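Local atomic coordinates of Iron(III) ABC transporter, periplasmic iron-compound-binding protein (Vibrio cholerae, PDB entry 3TEF), a protein that probably binds iron-carrying catecholate siderophores in the periplasm and hands them to an ABC transporter for iron uptake. Residues Q17-V22 and G125-I130; A29-D34 and G266-E271; I38-V43 and A54-D59; Q119-L124 and A136-V141; R221-T226 and L255-W260. All blocks are in the same frame, centred on the assembly; numbering follows the deposited sequence.

Contact 1 of 5, residues Q17-V22 and G125-I130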
# COMPACT_ATOMS: atom_id res chain seq x y z
N GLN A 17 -17.70 16.19 -11.33
CA GLN A 17 -16.41 15.82 -11.91
C GLN A 17 -15.38 16.95 -11.90
O GLN A 17 -15.72 18.13 -11.88
CB GLN A 17 -16.60 15.32 -13.34
CG GLN A 17 -16.69 13.82 -13.45
CD GLN A 17 -16.69 13.35 -14.89
OE1 GLN A 17 -16.02 12.38 -15.24
NE2 GLN A 17 -17.45 14.04 -15.73
N LYS A 18 -14.12 16.55 -11.92
CA LYS A 18 -12.98 17.47 -11.97
C LYS A 18 -13.01 18.50 -10.85
O LYS A 18 -13.02 19.71 -11.11
CB LYS A 18 -12.88 18.13 -13.34
CG LYS A 18 -12.49 17.13 -14.42
CD LYS A 18 -13.43 17.16 -15.60
CE LYS A 18 -13.06 18.28 -16.57
NZ LYS A 18 -11.71 18.07 -17.17
N PRO A 19 -13.00 18.03 -9.60
CA PRO A 19 -12.89 18.94 -8.47
C PRO A 19 -11.57 19.70 -8.55
O PRO A 19 -10.54 19.10 -8.85
CB PRO A 19 -12.91 18.00 -7.26
CG PRO A 19 -12.47 16.67 -7.79
CD PRO A 19 -13.02 16.62 -9.18
N GLN A 20 -11.62 21.01 -8.31
CA GLN A 20 -10.47 21.87 -8.51
C GLN A 20 -9.53 21.91 -7.31
O GLN A 20 -8.32 22.04 -7.46
CB GLN A 20 -10.92 23.28 -8.90
CG GLN A 20 -11.62 23.34 -10.24
CD GLN A 20 -10.78 22.73 -11.35
OE1 GLN A 20 -11.14 21.69 -11.93
NE2 GLN A 20 -9.65 23.36 -11.65
N ARG A 21 -10.11 21.81 -6.13
CA ARG A 21 -9.35 21.86 -4.88
C ARG A 21 -9.44 20.51 -4.18
O ARG A 21 -10.50 20.12 -3.67
CB ARG A 21 -9.88 22.98 -3.98
CG ARG A 21 -9.78 24.37 -4.61
CD ARG A 21 -10.25 25.46 -3.66
NE ARG A 21 -9.41 25.50 -2.47
CZ ARG A 21 -8.20 26.06 -2.42
NH1 ARG A 21 -7.68 26.62 -3.51
NH2 ARG A 21 -7.51 26.04 -1.29
N VAL A 22 -8.34 19.77 -4.19
CA VAL A 22 -8.31 18.42 -3.64
C VAL A 22 -7.37 18.38 -2.45
O VAL A 22 -6.23 18.83 -2.53
CB VAL A 22 -7.81 17.41 -4.69
CG1 VAL A 22 -7.82 15.99 -4.13
CG2 VAL A 22 -8.66 17.50 -5.95
N GLY A 125 -10.05 7.89 -12.12
CA GLY A 125 -10.33 8.17 -13.52
C GLY A 125 -11.69 8.83 -13.71
O GLY A 125 -11.83 9.77 -14.50
N LYS A 126 -12.69 8.32 -13.00
CA LYS A 126 -14.04 8.86 -13.08
C LYS A 126 -14.14 10.25 -12.46
O LYS A 126 -14.78 11.14 -13.01
CB LYS A 126 -15.06 7.91 -12.43
CG LYS A 126 -15.15 6.56 -13.14
CD LYS A 126 -16.23 5.65 -12.55
CE LYS A 126 -15.79 5.01 -11.24
NZ LYS A 126 -16.77 3.99 -10.75
N VAL A 127 -13.51 10.44 -11.32
CA VAL A 127 -13.56 11.74 -10.67
C VAL A 127 -12.94 12.84 -11.53
O VAL A 127 -13.47 13.95 -11.60
CB VAL A 127 -12.85 11.69 -9.30
CG1 VAL A 127 -12.60 13.10 -8.77
CG2 VAL A 127 -13.70 10.86 -8.32
N PHE A 128 -11.82 12.53 -12.18
CA PHE A 128 -11.09 13.55 -12.92
C PHE A 128 -11.25 13.47 -14.44
O PHE A 128 -10.58 14.19 -15.17
CB PHE A 128 -9.61 13.55 -12.51
CG PHE A 128 -9.41 13.87 -11.06
CD1 PHE A 128 -9.48 15.19 -10.62
CD2 PHE A 128 -9.22 12.87 -10.13
CE1 PHE A 128 -9.33 15.50 -9.27
CE2 PHE A 128 -9.06 13.17 -8.78
CZ PHE A 128 -9.12 14.49 -8.35
N ALA A 129 -12.16 12.61 -14.88
CA ALA A 129 -12.37 12.41 -16.32
C ALA A 129 -11.07 12.09 -17.07
O ALA A 129 -10.78 12.67 -18.12
CB ALA A 129 -13.05 13.64 -16.93
N ILE A 130 -10.29 11.17 -16.52
CA ILE A 130 -9.09 10.71 -17.19
C ILE A 130 -9.10 9.20 -17.35
O ILE A 130 -8.07 8.54 -17.22
CB ILE A 130 -7.81 11.14 -16.45
CG1 ILE A 130 -7.86 10.69 -14.99
CG2 ILE A 130 -7.64 12.64 -16.53
CD1 ILE A 130 -6.60 11.04 -14.20
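K18 and P19 fasten the loop that leads into strand 22-25 against the C-terminal end of helix 113-128, by one backbone hydrogen bond and an apolar patch. The loop follows the hairpin of strands 3-8 and 11-16 and enters the parallel sheet of the N-terminal lobe. K18 N donates to V127 O at 2.7 Å, almost straight at 170° and nearly along the C=O axis, while Q17 CA adds a weaker CA-H...O contact at 3.5 Å to the same oxygen. Beyond the bond, V127 CG1 touches two rings, P19 on one flank and F128 on another. Anti to the backbone N (chi1 166°), it comes 3.6 Å from P19 CD and lies 3.5 Å above the plane of the F128 ring, offset toward the rim. P19 CG meets F128 CE1 at 3.7 Å, and V22 CG2 approaches the same ring at its edge, 3.9 Å from CZ. Proline suits the turn, since it has no N-H to satisfy and its compact, puckered hydrocarbon ring crosses the side chains of V127 and F128 at about a right angle. A129 is the first residue to leave helical torsions, and its positive phi turns the chain; its small methyl sits against K18 CD at 3.8 Å. L82 of the neighbouring strand touches P19, V127 and F128 as well. A carbonyl at a helix C-terminus has run out of helical donors, and K18 N supplies one from the loop.

Contact 2 of 5, residues A29-D34 and G266-E271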
# COMPACT_ATOMS: atom_id res chain seq x y z
N ALA A 29 -2.79 7.43 -1.62
CA ALA A 29 -3.69 8.35 -2.31
C ALA A 29 -2.89 9.46 -3.01
O ALA A 29 -3.12 9.77 -4.18
CB ALA A 29 -4.69 8.95 -1.33
N LEU A 30 -1.93 10.04 -2.29
CA LEU A 30 -1.09 11.09 -2.87
C LEU A 30 -0.27 10.58 -4.08
O LEU A 30 -0.20 11.24 -5.13
CB LEU A 30 -0.19 11.70 -1.79
CG LEU A 30 0.68 12.89 -2.21
CD1 LEU A 30 -0.15 13.99 -2.86
CD2 LEU A 30 1.40 13.44 -0.99
N ASP A 31 0.34 9.40 -3.94
CA ASP A 31 1.04 8.72 -5.03
C ASP A 31 0.16 8.61 -6.28
O ASP A 31 0.53 9.08 -7.35
CB ASP A 31 1.50 7.35 -4.53
CG ASP A 31 2.08 6.45 -5.60
OD1 ASP A 31 1.85 6.62 -6.82
OD2 ASP A 31 2.77 5.51 -5.18
N ALA A 32 -1.03 8.01 -6.15
CA ALA A 32 -1.84 7.80 -7.35
C ALA A 32 -2.32 9.13 -7.92
O ALA A 32 -2.31 9.35 -9.14
CB ALA A 32 -3.01 6.86 -7.05
N ILE A 33 -2.71 10.04 -7.04
CA ILE A 33 -3.22 11.34 -7.47
C ILE A 33 -2.14 12.14 -8.21
O ILE A 33 -2.35 12.61 -9.33
CB ILE A 33 -3.85 12.13 -6.30
CG1 ILE A 33 -5.23 11.53 -5.98
CG2 ILE A 33 -3.96 13.60 -6.63
CD1 ILE A 33 -5.87 12.04 -4.70
N ASP A 34 -0.97 12.25 -7.61
CA ASP A 34 0.14 12.92 -8.28
C ASP A 34 0.53 12.22 -9.59
O ASP A 34 0.77 12.87 -10.60
CB ASP A 34 1.34 13.06 -7.35
CG ASP A 34 2.51 13.71 -8.03
OD1 ASP A 34 2.52 14.95 -8.14
OD2 ASP A 34 3.42 12.97 -8.46
N GLY A 266 -0.84 2.89 -4.33
CA GLY A 266 -0.25 3.92 -5.15
C GLY A 266 0.09 3.38 -6.53
O GLY A 266 0.25 2.17 -6.71
N VAL A 267 0.20 4.28 -7.50
CA VAL A 267 0.69 3.89 -8.83
C VAL A 267 2.18 3.51 -8.79
O VAL A 267 2.56 2.38 -9.16
CB VAL A 267 0.39 4.97 -9.88
CG1 VAL A 267 1.10 4.68 -11.21
CG2 VAL A 267 -1.13 5.11 -10.06
N LYS A 268 3.02 4.42 -8.31
CA LYS A 268 4.45 4.13 -8.20
C LYS A 268 4.67 2.98 -7.23
O LYS A 268 5.54 2.13 -7.44
CB LYS A 268 5.23 5.35 -7.71
CG LYS A 268 5.04 6.60 -8.56
CD LYS A 268 5.41 6.35 -9.99
CE LYS A 268 5.42 7.65 -10.79
NZ LYS A 268 6.19 7.49 -12.06
N ALA A 269 3.85 2.93 -6.18
CA ALA A 269 3.96 1.86 -5.20
C ALA A 269 3.74 0.51 -5.84
O ALA A 269 4.50 -0.43 -5.61
CB ALA A 269 2.95 2.10 -4.05
N THR A 270 2.70 0.42 -6.66
CA THR A 270 2.34 -0.85 -7.28
C THR A 270 3.41 -1.24 -8.29
O THR A 270 3.76 -2.41 -8.40
CB THR A 270 0.95 -0.78 -7.93
OG1 THR A 270 -0.02 -0.49 -6.92
CG2 THR A 270 0.62 -2.11 -8.59
N GLU A 271 3.94 -0.26 -9.01
CA GLU A 271 5.05 -0.54 -9.92
C GLU A 271 6.28 -1.06 -9.18
O GLU A 271 6.96 -1.98 -9.66
CB GLU A 271 5.36 0.69 -10.76
CG GLU A 271 4.24 0.92 -11.75
CD GLU A 271 4.39 2.20 -12.52
OE1 GLU A 271 5.06 3.13 -12.04
OE2 GLU A 271 3.82 2.27 -13.63
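Helices 29-34 and 267-271 run nearly perpendicular, at 101° with their axes 8.4 Å apart at closest approach, and A32 and G266 bring the backbones nearest, 4.7 Å between their CA atoms. The side chain of D31 spans the gap. With CG anti to the backbone N (chi1 172°), its carboxylate reaches the first turn of the second helix, where amide N-H groups have no carbonyl of a preceding turn to bind. D31 OD1 accepts from K268 N at 2.9 Å and D31 OD2 from A269 N at 3.0 Å, each oxygen using its syn lone pair, which holds the carboxylate in a forked grip. The contact thus joins the helix after strand 22-25, in the N-terminal lobe, to the start of the C-terminal helix 267-279. G266, at the N-cap position, has no side chain, so D31 OD2 can come within 3.4 Å of its CA. Its carbonyl takes both T270 N and T270 OG1, the latter at 2.7 Å. Beside the polar link, V267 CG2 rests 3.9 Å from A32 CA, where a small alanine admits the branched valine. Helix-end amides around this buried carboxylate probably favour its charged form, and Y52 OH adds a weak bond to OD2.

Contact 3 of 5, residues I38-V43 and A54-D59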
# COMPACT_ATOMS: atom_id res chain seq x y z
N ILE A 38 -2.62 15.15 -11.09
CA ILE A 38 -3.45 16.07 -10.31
C ILE A 38 -2.63 16.69 -9.18
O ILE A 38 -1.86 15.99 -8.53
CB ILE A 38 -4.65 15.32 -9.69
CG1 ILE A 38 -5.50 14.63 -10.77
CG2 ILE A 38 -5.46 16.26 -8.81
CD1 ILE A 38 -6.02 15.57 -11.85
N GLU A 39 -2.78 17.99 -8.94
CA GLU A 39 -2.01 18.64 -7.88
C GLU A 39 -2.93 19.11 -6.75
O GLU A 39 -3.76 19.98 -6.96
CB GLU A 39 -1.21 19.84 -8.41
CG GLU A 39 -0.27 20.42 -7.36
CD GLU A 39 0.46 21.66 -7.84
OE1 GLU A 39 0.24 22.07 -9.00
OE2 GLU A 39 1.26 22.21 -7.05
N PRO A 40 -2.76 18.54 -5.56
CA PRO A 40 -3.63 18.85 -4.42
C PRO A 40 -3.30 20.21 -3.82
O PRO A 40 -2.22 20.75 -4.09
CB PRO A 40 -3.27 17.77 -3.40
CG PRO A 40 -1.82 17.47 -3.71
CD PRO A 40 -1.71 17.55 -5.22
N VAL A 41 -4.23 20.74 -3.03
CA VAL A 41 -4.03 22.02 -2.37
C VAL A 41 -3.53 21.88 -0.93
O VAL A 41 -3.02 22.85 -0.36
CB VAL A 41 -5.31 22.89 -2.38
CG1 VAL A 41 -5.74 23.20 -3.81
CG2 VAL A 41 -6.44 22.21 -1.60
N ALA A 42 -3.66 20.68 -0.36
CA ALA A 42 -3.20 20.41 1.00
C ALA A 42 -3.00 18.90 1.14
O ALA A 42 -3.69 18.11 0.48
CB ALA A 42 -4.19 20.92 2.02
N VAL A 43 -2.04 18.51 1.97
CA VAL A 43 -1.67 17.10 2.10
C VAL A 43 -1.29 16.75 3.52
O VAL A 43 -0.83 17.60 4.29
CB VAL A 43 -0.47 16.75 1.19
CG1 VAL A 43 -0.83 16.99 -0.27
CG2 VAL A 43 0.78 17.55 1.58
N ALA A 54 8.50 14.09 -2.80
CA ALA A 54 9.22 15.02 -1.93
C ALA A 54 8.68 16.45 -1.94
O ALA A 54 8.76 17.15 -0.92
CB ALA A 54 10.72 15.01 -2.26
N LYS A 55 8.17 16.92 -3.07
CA LYS A 55 7.72 18.30 -3.13
C LYS A 55 6.59 18.58 -2.15
O LYS A 55 6.43 19.70 -1.66
CB LYS A 55 7.31 18.72 -4.55
CG LYS A 55 5.94 18.26 -5.01
CD LYS A 55 5.61 18.93 -6.34
CE LYS A 55 4.22 18.61 -6.83
NZ LYS A 55 3.91 19.23 -8.16
N TYR A 56 5.81 17.54 -1.86
CA TYR A 56 4.67 17.68 -0.95
C TYR A 56 5.09 17.78 0.51
O TYR A 56 4.25 17.99 1.38
CB TYR A 56 3.67 16.53 -1.17
CG TYR A 56 3.11 16.53 -2.57
CD1 TYR A 56 2.20 17.51 -2.97
CD2 TYR A 56 3.49 15.57 -3.51
CE1 TYR A 56 1.69 17.54 -4.24
CE2 TYR A 56 2.97 15.58 -4.81
CZ TYR A 56 2.07 16.57 -5.16
OH TYR A 56 1.54 16.61 -6.43
N LYS A 57 6.38 17.66 0.78
CA LYS A 57 6.85 17.78 2.15
C LYS A 57 6.93 19.24 2.57
O LYS A 57 6.94 19.53 3.77
CB LYS A 57 8.23 17.18 2.34
CG LYS A 57 8.37 15.69 2.10
CD LYS A 57 9.86 15.40 2.00
CE LYS A 57 10.25 14.06 2.58
NZ LYS A 57 11.69 13.80 2.27
N SER A 58 7.00 20.16 1.61
CA SER A 58 7.21 21.57 1.95
C SER A 58 5.94 22.33 2.32
O SER A 58 4.83 21.87 2.07
CB SER A 58 7.94 22.30 0.82
OG SER A 58 7.01 22.84 -0.10
N ASP A 59 6.14 23.51 2.89
CA ASP A 59 5.04 24.40 3.29
C ASP A 59 4.32 25.00 2.10
O ASP A 59 3.36 25.75 2.29
CB ASP A 59 5.56 25.55 4.14
CG ASP A 59 6.05 25.11 5.50
OD1 ASP A 59 5.58 24.05 5.98
OD2 ASP A 59 6.89 25.83 6.08
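The side chain of Y56 crosses those of P40 and V43 at about a right angle. P40 CD comes 3.5 Å from Y56 CE1, and P40 CG follows at 3.6 Å from the same carbon. V43 uses both branches: CG1 approaches Y56 CD1 at 4.1 Å, while CG2, placed between the backbone N and the carbonyl carbon, the crowded position, touches Y56 O at 3.5 Å. Within its own segment, K55 CG lies 3.9 Å above the centre of the tyrosine ring, the extended lysine running on beyond it. Strand 22-25, helix 27-35 and strand 42-43 form a beta-alpha-beta crossover, and the 3-10 turn 54-57 packs Y56 onto this edge strand of the parallel sheet and the chain that enters it. L30 of the crossover helix touches P40, V43 and Y56 together. A tyrosine suits the spot because its ring serves the apolar side while its OH hydrogen-bonds D34 OD1. Farther out, E39 OE2 and K55 NZ stand 4.1 Å apart, opposite charges near each other but beyond a salt bridge, and E39 OE2 has Y61 OH as its hydrogen-bond partner.

Contact 4 of 5, residues Q119-L124 and A136-V141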
# COMPACT_ATOMS: atom_id res chain seq x y z
N GLN A 119 -9.85 -0.83 -9.14
CA GLN A 119 -11.04 -0.04 -8.91
C GLN A 119 -10.70 1.31 -8.30
O GLN A 119 -11.36 2.30 -8.62
CB GLN A 119 -12.06 -0.78 -8.04
CG GLN A 119 -13.41 -0.10 -7.99
CD GLN A 119 -13.97 0.16 -9.38
OE1 GLN A 119 -14.07 -0.76 -10.20
NE2 GLN A 119 -14.30 1.41 -9.67
N GLN A 120 -9.68 1.37 -7.44
CA GLN A 120 -9.32 2.65 -6.84
C GLN A 120 -8.81 3.60 -7.93
O GLN A 120 -9.15 4.79 -7.93
CB GLN A 120 -8.24 2.51 -5.74
CG GLN A 120 -8.52 1.46 -4.66
CD GLN A 120 -9.94 1.55 -4.10
OE1 GLN A 120 -10.78 0.68 -4.35
NE2 GLN A 120 -10.20 2.59 -3.33
N TRP A 121 -7.99 3.08 -8.84
CA TRP A 121 -7.52 3.93 -9.94
C TRP A 121 -8.68 4.31 -10.86
O TRP A 121 -8.79 5.46 -11.29
CB TRP A 121 -6.39 3.27 -10.74
CG TRP A 121 -5.16 2.90 -9.95
CD1 TRP A 121 -4.91 3.15 -8.62
CD2 TRP A 121 -4.02 2.19 -10.44
NE1 TRP A 121 -3.68 2.64 -8.27
CE2 TRP A 121 -3.11 2.04 -9.38
CE3 TRP A 121 -3.68 1.66 -11.70
CZ2 TRP A 121 -1.89 1.38 -9.52
CZ3 TRP A 121 -2.46 1.00 -11.84
CH2 TRP A 121 -1.58 0.87 -10.76
N ARG A 122 -9.57 3.36 -11.13
CA ARG A 122 -10.74 3.67 -11.95
C ARG A 122 -11.61 4.74 -11.30
O ARG A 122 -12.17 5.60 -11.99
CB ARG A 122 -11.54 2.41 -12.30
CG ARG A 122 -10.87 1.60 -13.42
CD ARG A 122 -11.65 0.34 -13.82
NE ARG A 122 -10.95 -0.31 -14.93
CZ ARG A 122 -10.39 -1.51 -14.88
NH1 ARG A 122 -10.46 -2.23 -13.77
NH2 ARG A 122 -9.76 -1.99 -15.94
N ASN A 123 -11.71 4.71 -9.97
CA ASN A 123 -12.43 5.75 -9.25
C ASN A 123 -11.84 7.13 -9.49
O ASN A 123 -12.57 8.09 -9.74
CB ASN A 123 -12.48 5.45 -7.74
CG ASN A 123 -13.49 4.37 -7.39
OD1 ASN A 123 -14.31 3.99 -8.22
ND2 ASN A 123 -13.43 3.89 -6.16
N LEU A 124 -10.52 7.24 -9.39
CA LEU A 124 -9.82 8.47 -9.76
C LEU A 124 -10.11 8.86 -11.21
O LEU A 124 -10.38 10.03 -11.51
CB LEU A 124 -8.31 8.33 -9.54
CG LEU A 124 -7.85 8.07 -8.11
CD1 LEU A 124 -6.32 8.17 -8.05
CD2 LEU A 124 -8.48 9.11 -7.20
N ALA A 136 -4.96 2.78 -19.70
CA ALA A 136 -3.65 2.49 -20.28
C ALA A 136 -2.71 1.97 -19.20
O ALA A 136 -1.99 0.98 -19.40
CB ALA A 136 -3.05 3.73 -20.96
N LYS A 137 -2.73 2.63 -18.04
CA LYS A 137 -1.88 2.25 -16.92
C LYS A 137 -2.27 0.87 -16.41
O LYS A 137 -1.41 0.03 -16.14
CB LYS A 137 -2.00 3.26 -15.78
CG LYS A 137 -0.88 3.15 -14.80
CD LYS A 137 0.37 3.64 -15.49
CE LYS A 137 1.60 3.22 -14.76
NZ LYS A 137 2.81 3.65 -15.50
N ILE A 138 -3.57 0.65 -16.26
CA ILE A 138 -4.05 -0.66 -15.82
C ILE A 138 -3.59 -1.78 -16.76
O ILE A 138 -3.10 -2.81 -16.30
CB ILE A 138 -5.58 -0.68 -15.63
CG1 ILE A 138 -5.94 0.20 -14.43
CG2 ILE A 138 -6.05 -2.11 -15.46
CD1 ILE A 138 -7.44 0.37 -14.22
N GLU A 139 -3.75 -1.58 -18.06
CA GLU A 139 -3.35 -2.60 -19.02
C GLU A 139 -1.87 -2.95 -18.85
O GLU A 139 -1.49 -4.13 -18.89
CB GLU A 139 -3.63 -2.15 -20.46
CG GLU A 139 -3.08 -3.10 -21.52
CD GLU A 139 -3.73 -2.91 -22.88
OE1 GLU A 139 -4.38 -1.87 -23.09
OE2 GLU A 139 -3.60 -3.82 -23.74
N GLN A 140 -1.06 -1.92 -18.66
CA GLN A 140 0.38 -2.08 -18.50
C GLN A 140 0.71 -2.92 -17.27
O GLN A 140 1.45 -3.91 -17.34
CB GLN A 140 1.07 -0.71 -18.40
CG GLN A 140 2.56 -0.79 -18.14
CD GLN A 140 3.22 0.58 -17.99
OE1 GLN A 140 2.55 1.61 -17.91
NE2 GLN A 140 4.55 0.59 -17.95
N VAL A 141 0.15 -2.52 -16.13
CA VAL A 141 0.48 -3.15 -14.86
C VAL A 141 -0.12 -4.56 -14.76
O VAL A 141 0.51 -5.48 -14.23
CB VAL A 141 0.01 -2.28 -13.68
CG1 VAL A 141 0.18 -3.02 -12.36
CG2 VAL A 141 0.78 -0.96 -13.68
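K137 opens the contact with its hydrocarbon part, CG lying 4.0 Å from W121 CZ3. A bend at chi2 (70°) turns CD aside, and the ammonium lies elsewhere: NZ makes a salt bridge with E271 and a 3.2 Å hydrogen bond to Q140 OE1, so the lysine lends methylenes to the tryptophan without burying its charge there. I138 comes next and works on two neighbours. Its CG1 sits 3.8 Å from W121 CE3, the two side chains sliding past each other in opposite directions, while CD1 lies 3.5 Å above the centre of the R122 guanidinium, over one face. The methyl needs only that flat face, while the N-H groups of R122 serve E135, in a salt bridge, and Q118. One turn on, V141 CG2 meets the indole at its edge, 4.2 Å from W121 CH2. Tryptophan suits this place because its broad ring bridges segments whose axes come no closer than 10.8 Å, and its NE1 finds a partner in S265 O. Segments 119-124 and 136-141 run at 163°, so helices 113-128 and 131-154 form an antiparallel helical hairpin, the second being the long helix that runs from one lobe to the other, as in siderophore-binding proteins of this family.

Contact 5 of 5, residues R221-T226 and L255-W260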
# COMPACT_ATOMS: atom_id res chain seq x y z
N ARG A 221 9.51 -2.56 8.90
CA ARG A 221 8.64 -1.44 9.21
C ARG A 221 9.42 -0.26 9.79
O ARG A 221 9.07 0.90 9.58
CB ARG A 221 7.54 -1.87 10.17
CG ARG A 221 6.61 -0.75 10.56
CD ARG A 221 5.42 -1.29 11.31
NE ARG A 221 4.52 -0.21 11.70
CZ ARG A 221 4.67 0.52 12.80
NH1 ARG A 221 5.70 0.28 13.61
NH2 ARG A 221 3.81 1.49 13.08
N ASP A 222 10.50 -0.56 10.51
CA ASP A 222 11.25 0.50 11.17
C ASP A 222 11.88 1.47 10.17
O ASP A 222 12.11 2.63 10.50
CB ASP A 222 12.30 -0.09 12.12
CG ASP A 222 11.66 -0.79 13.31
OD1 ASP A 222 10.53 -0.42 13.68
OD2 ASP A 222 12.29 -1.71 13.87
N LYS A 223 12.14 1.00 8.95
CA LYS A 223 12.74 1.86 7.93
C LYS A 223 12.02 3.19 7.76
O LYS A 223 12.65 4.23 7.57
CB LYS A 223 12.82 1.14 6.58
CG LYS A 223 14.06 0.25 6.37
CD LYS A 223 14.07 -0.36 4.95
CE LYS A 223 14.77 -1.73 4.89
NZ LYS A 223 14.16 -2.65 3.86
N VAL A 224 10.69 3.17 7.84
CA VAL A 224 9.89 4.37 7.61
C VAL A 224 9.38 5.01 8.90
O VAL A 224 8.77 6.08 8.86
CB VAL A 224 8.68 4.10 6.70
CG1 VAL A 224 9.14 3.70 5.29
CG2 VAL A 224 7.78 3.03 7.30
N VAL A 225 9.63 4.37 10.04
CA VAL A 225 9.16 4.88 11.33
C VAL A 225 10.30 5.37 12.23
O VAL A 225 10.15 6.39 12.93
CB VAL A 225 8.32 3.83 12.08
CG1 VAL A 225 7.82 4.39 13.41
CG2 VAL A 225 7.14 3.37 11.22
N THR A 226 11.43 4.66 12.23
CA THR A 226 12.59 5.08 13.01
C THR A 226 13.29 6.27 12.35
O THR A 226 13.26 6.42 11.12
CB THR A 226 13.62 3.94 13.21
OG1 THR A 226 14.69 4.39 14.05
CG2 THR A 226 14.21 3.51 11.88
N LEU A 255 11.36 -6.29 0.92
CA LEU A 255 10.37 -5.53 0.16
C LEU A 255 10.45 -4.03 0.45
O LEU A 255 10.74 -3.63 1.58
CB LEU A 255 8.96 -6.03 0.48
CG LEU A 255 8.63 -7.50 0.22
CD1 LEU A 255 7.19 -7.77 0.57
CD2 LEU A 255 8.89 -7.88 -1.23
N ASP A 256 10.19 -3.21 -0.55
CA ASP A 256 10.21 -1.77 -0.37
C ASP A 256 9.12 -1.39 0.62
O ASP A 256 7.93 -1.60 0.37
CB ASP A 256 10.00 -1.05 -1.69
CG ASP A 256 10.14 0.46 -1.56
OD1 ASP A 256 11.28 0.97 -1.67
OD2 ASP A 256 9.13 1.14 -1.34
N VAL A 257 9.50 -0.84 1.76
CA VAL A 257 8.52 -0.61 2.81
C VAL A 257 7.47 0.43 2.43
O VAL A 257 6.28 0.24 2.69
CB VAL A 257 9.18 -0.21 4.14
CG1 VAL A 257 8.11 0.01 5.21
CG2 VAL A 257 10.15 -1.29 4.56
N ASN A 258 7.89 1.52 1.80
CA ASN A 258 6.92 2.50 1.33
C ASN A 258 5.88 1.87 0.40
O ASN A 258 4.68 2.06 0.56
CB ASN A 258 7.60 3.66 0.60
CG ASN A 258 6.59 4.59 -0.04
OD1 ASN A 258 5.93 5.36 0.65
ND2 ASN A 258 6.44 4.49 -1.37
N ALA A 259 6.36 1.12 -0.59
CA ALA A 259 5.48 0.61 -1.62
C ALA A 259 4.45 -0.38 -1.07
O ALA A 259 3.30 -0.35 -1.47
CB ALA A 259 6.26 -0.03 -2.75
N TRP A 260 4.90 -1.27 -0.18
CA TRP A 260 4.04 -2.37 0.29
C TRP A 260 3.20 -2.05 1.52
O TRP A 260 2.13 -2.62 1.71
CB TRP A 260 4.89 -3.61 0.60
CG TRP A 260 5.50 -4.27 -0.62
CD1 TRP A 260 6.63 -3.87 -1.28
CD2 TRP A 260 5.04 -5.45 -1.29
NE1 TRP A 260 6.89 -4.71 -2.33
CE2 TRP A 260 5.93 -5.69 -2.36
CE3 TRP A 260 3.95 -6.31 -1.11
CZ2 TRP A 260 5.77 -6.77 -3.23
CZ3 TRP A 260 3.80 -7.38 -1.97
CH2 TRP A 260 4.71 -7.60 -3.02
O HOH W 1 11.78 -4.47 3.83
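V257 is the hub of this contact, with V224 packed against one of its methyls and K223 against the other. V257 CG1, anti to the backbone N (chi1 180°), meets both branches of V224, 3.7 Å from CG2 and 3.8 Å from CG1. The second methyl of V257, CG2, takes the aliphatic part of K223, with CD at 4.0 Å. Beta-branched valines suit such a spot, since two short methyls at a fixed spread can serve two neighbours and little conformational freedom is lost in packing them. Segments 221-226 and 255-260 follow strands 215-220 and 252-254, which lie side by side and parallel in the sheet of the C-terminal lobe, so the contact joins two neighbouring turns at the C-terminal ends of those strands. N258 beyond V257 hydrogen-bonds Y52 of the N-terminal lobe, which puts the site beside the junction of the lobes. The polar end of K223 reaches L255 through water: its NZ donates to the water at 3.0 Å, and the water donates to L255 O at 2.6 Å. A long, flexible lysine can thus lay its methylenes over the valine while the ammonium keeps a water partner. D256 fixes the start of the helix that carries V257: as N-cap, its OD2 accepts from A259 N at 2.9 Å and 152°, using the anti lone pair. On the other segment, R221 NE binds Y261 OH.

Overall arrangement
Contacts 1 and 3 belong to the N-terminal lobe, their centres about 17 Å apart and joined through strands 22-25 and 42-43, where V22 O meets V41 N. Contact 4 shares helix 113-128 with contact 1. Contact 2 lies nearest the middle of the chain: its loop, from helix 27-35 to helix 267-279, encloses contacts 3, 4 and 5 in sequence, and it touches each of them, including the K137-E271 salt bridge to contact 4. Contact 5 lies in the C-terminal lobe, its centre about 30 Å from that of contact 1. The long helix 131-154 and the returning C-terminal helix together link the lobes, between which related proteins hold their siderophore.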